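Local coordinates for double Glycine Motif Protease domain from AMS/PCAT Transporter (Lachnospiraceae bacterium C6A11, PDB 6MPZ), which probably cleaves leader peptides after a double-glycine motif, as the C39-type cysteine protease domain of a peptide-secreting AMS/PCAT transporter, at residues E46-D51 / R69-E74. Sequence-based numbering, arbitrary orientation.
Sequences EQVRVD and RNYGLE
Y71 reaches from the end of helix 61-70 to helix 45-52, where its hydroxyl meets the carboxylate of D51. With the CA atoms of V48 and Y71 9.8 Å apart, the contact is made by the outer end of the tyrosine. CB points toward helix 45-52, and chi1 of -57°, with CG anti to the carbonyl carbon and beside the backbone N, swings the ring out so that OH reaches D51. Along its length the side chain packs on V43 and on L36 of helix 27-38. Contact begins farther out: CE1 of Y71 lies 3.5 Å from OD2 of D51, and CZ of Y71 comes to 3.2 Å from the same oxygen. At the tip, OH of Y71 donates a hydrogen bond to OD2 of D51 at 2.4 Å, very short, a value to read with caution at 2.0 Å resolution. The carboxylate is turned 43° from the ring plane. OH also sits 3.6 Å from CA of V48, while V48 CG2 stays at 4.2 Å from it.

The other carboxylate oxygen is held within its own helix: Q47 NE2 donates to D51 OD1 at 3.1 Å, on the syn side but well out of the carboxylate plane, with an N-H...O angle of 155°. If the short contact is real, two donors grip the carboxylate, one on each oxygen, which would probably limit its rotation. Behind Y71, G72 at positive phi is the C' residue of a Schellman motif, its N bonded to R69 O. A side-chain hydrogen bond thus links a tyrosine just past one helix end to an aspartate on a neighbouring helix, beside a Schellman motif, in the papain-like fold of C39 peptidases.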
# COMPACT_ATOMS: atom_id res chain seq x y z
N GLU A 46 5.05 2.77 16.05
CA GLU A 46 6.51 2.84 16.24
C GLU A 46 7.14 1.53 15.83
O GLU A 46 8.22 1.53 15.27
CB GLU A 46 6.96 3.16 17.70
CG GLU A 46 5.98 3.78 18.70
CD GLU A 46 5.11 2.75 19.44
OE1 GLU A 46 5.57 1.93 20.27
OE2 GLU A 46 3.92 2.81 19.16
N GLN A 47 6.50 0.42 16.15
CA GLN A 47 7.02 -0.89 15.78
C GLN A 47 7.02 -1.07 14.25
O GLN A 47 7.99 -1.59 13.69
CB GLN A 47 6.19 -1.99 16.49
CG GLN A 47 6.81 -3.39 16.39
CD GLN A 47 8.13 -3.49 17.12
OE1 GLN A 47 8.16 -3.23 18.33
NE2 GLN A 47 9.23 -3.88 16.41
N VAL A 48 5.96 -0.61 13.58
CA VAL A 48 5.83 -0.75 12.13
C VAL A 48 6.98 0.00 11.41
O VAL A 48 7.55 -0.51 10.42
CB VAL A 48 4.45 -0.27 11.60
CG1 VAL A 48 4.37 -0.41 10.08
CG2 VAL A 48 3.28 -0.99 12.27
N ARG A 49 7.31 1.20 11.89
CA ARG A 49 8.38 2.01 11.28
C ARG A 49 9.68 1.22 11.28
O ARG A 49 10.36 1.11 10.28
CB ARG A 49 8.67 3.26 12.08
CG ARG A 49 7.65 4.36 12.06
CD ARG A 49 8.25 5.58 12.75
NE ARG A 49 7.20 6.50 13.15
CZ ARG A 49 6.88 6.85 14.40
NH1 ARG A 49 7.52 6.39 15.47
NH2 ARG A 49 5.88 7.72 14.56
N VAL A 50 9.99 0.68 12.45
CA VAL A 50 11.22 -0.05 12.67
C VAL A 50 11.23 -1.34 11.88
O VAL A 50 12.26 -1.69 11.33
CB VAL A 50 11.45 -0.23 14.20
CG1 VAL A 50 11.92 -1.61 14.57
CG2 VAL A 50 12.38 0.87 14.68
N ASP A 51 10.11 -2.04 11.82
CA ASP A 51 10.02 -3.29 11.04
C ASP A 51 10.04 -3.05 9.54
O ASP A 51 10.48 -3.89 8.81
CB ASP A 51 8.80 -4.11 11.42
CG ASP A 51 8.83 -4.56 12.88
OD1 ASP A 51 9.89 -4.52 13.50
OD2 ASP A 51 7.79 -4.96 13.40
N ARG A 69 4.52 -9.83 6.16
CA ARG A 69 4.57 -11.31 6.29
C ARG A 69 4.80 -11.76 7.71
O ARG A 69 4.18 -12.72 8.12
CB ARG A 69 5.63 -11.91 5.38
CG ARG A 69 5.24 -11.95 3.92
CD ARG A 69 6.32 -12.64 3.08
NE ARG A 69 6.20 -12.27 1.66
CZ ARG A 69 7.10 -11.64 0.92
NH1 ARG A 69 8.28 -11.29 1.40
NH2 ARG A 69 6.83 -11.37 -0.36
N ASN A 70 5.69 -11.09 8.44
CA ASN A 70 5.91 -11.41 9.85
C ASN A 70 4.68 -11.11 10.71
O ASN A 70 4.47 -11.77 11.73
CB ASN A 70 7.14 -10.68 10.42
CG ASN A 70 8.46 -11.31 9.97
OD1 ASN A 70 9.43 -10.61 9.72
ND2 ASN A 70 8.50 -12.65 9.87
N TYR A 71 3.84 -10.16 10.30
CA TYR A 71 2.56 -9.90 10.99
C TYR A 71 1.41 -10.81 10.54
O TYR A 71 0.26 -10.55 10.88
CB TYR A 71 2.12 -8.45 10.79
CG TYR A 71 3.11 -7.40 11.25
CD1 TYR A 71 3.78 -7.50 12.48
CD2 TYR A 71 3.31 -6.25 10.47
CE1 TYR A 71 4.66 -6.51 12.89
CE2 TYR A 71 4.19 -5.25 10.87
CZ TYR A 71 4.86 -5.38 12.08
OH TYR A 71 5.71 -4.35 12.44
N GLY A 72 1.69 -11.86 9.76
CA GLY A 72 0.68 -12.88 9.42
C GLY A 72 -0.09 -12.69 8.12
O GLY A 72 -0.95 -13.49 7.80
N LEU A 73 0.23 -11.64 7.36
CA LEU A 73 -0.37 -11.44 6.05
C LEU A 73 0.47 -12.09 4.96
O LEU A 73 1.69 -12.03 4.97
CB LEU A 73 -0.50 -9.94 5.76
CG LEU A 73 -1.41 -9.12 6.68
CD1 LEU A 73 -1.30 -7.66 6.31
CD2 LEU A 73 -2.84 -9.60 6.54
N GLU A 74 -0.20 -12.71 4.00
CA GLU A 74 0.46 -13.08 2.77
C GLU A 74 0.61 -11.79 1.97
O GLU A 74 -0.32 -10.97 1.91
CB GLU A 74 -0.36 -14.11 2.01
CG GLU A 74 0.44 -14.80 0.94
CD GLU A 74 -0.37 -15.14 -0.28
OE1 GLU A 74 -1.43 -15.79 -0.15
OE2 GLU A 74 0.06 -14.73 -1.38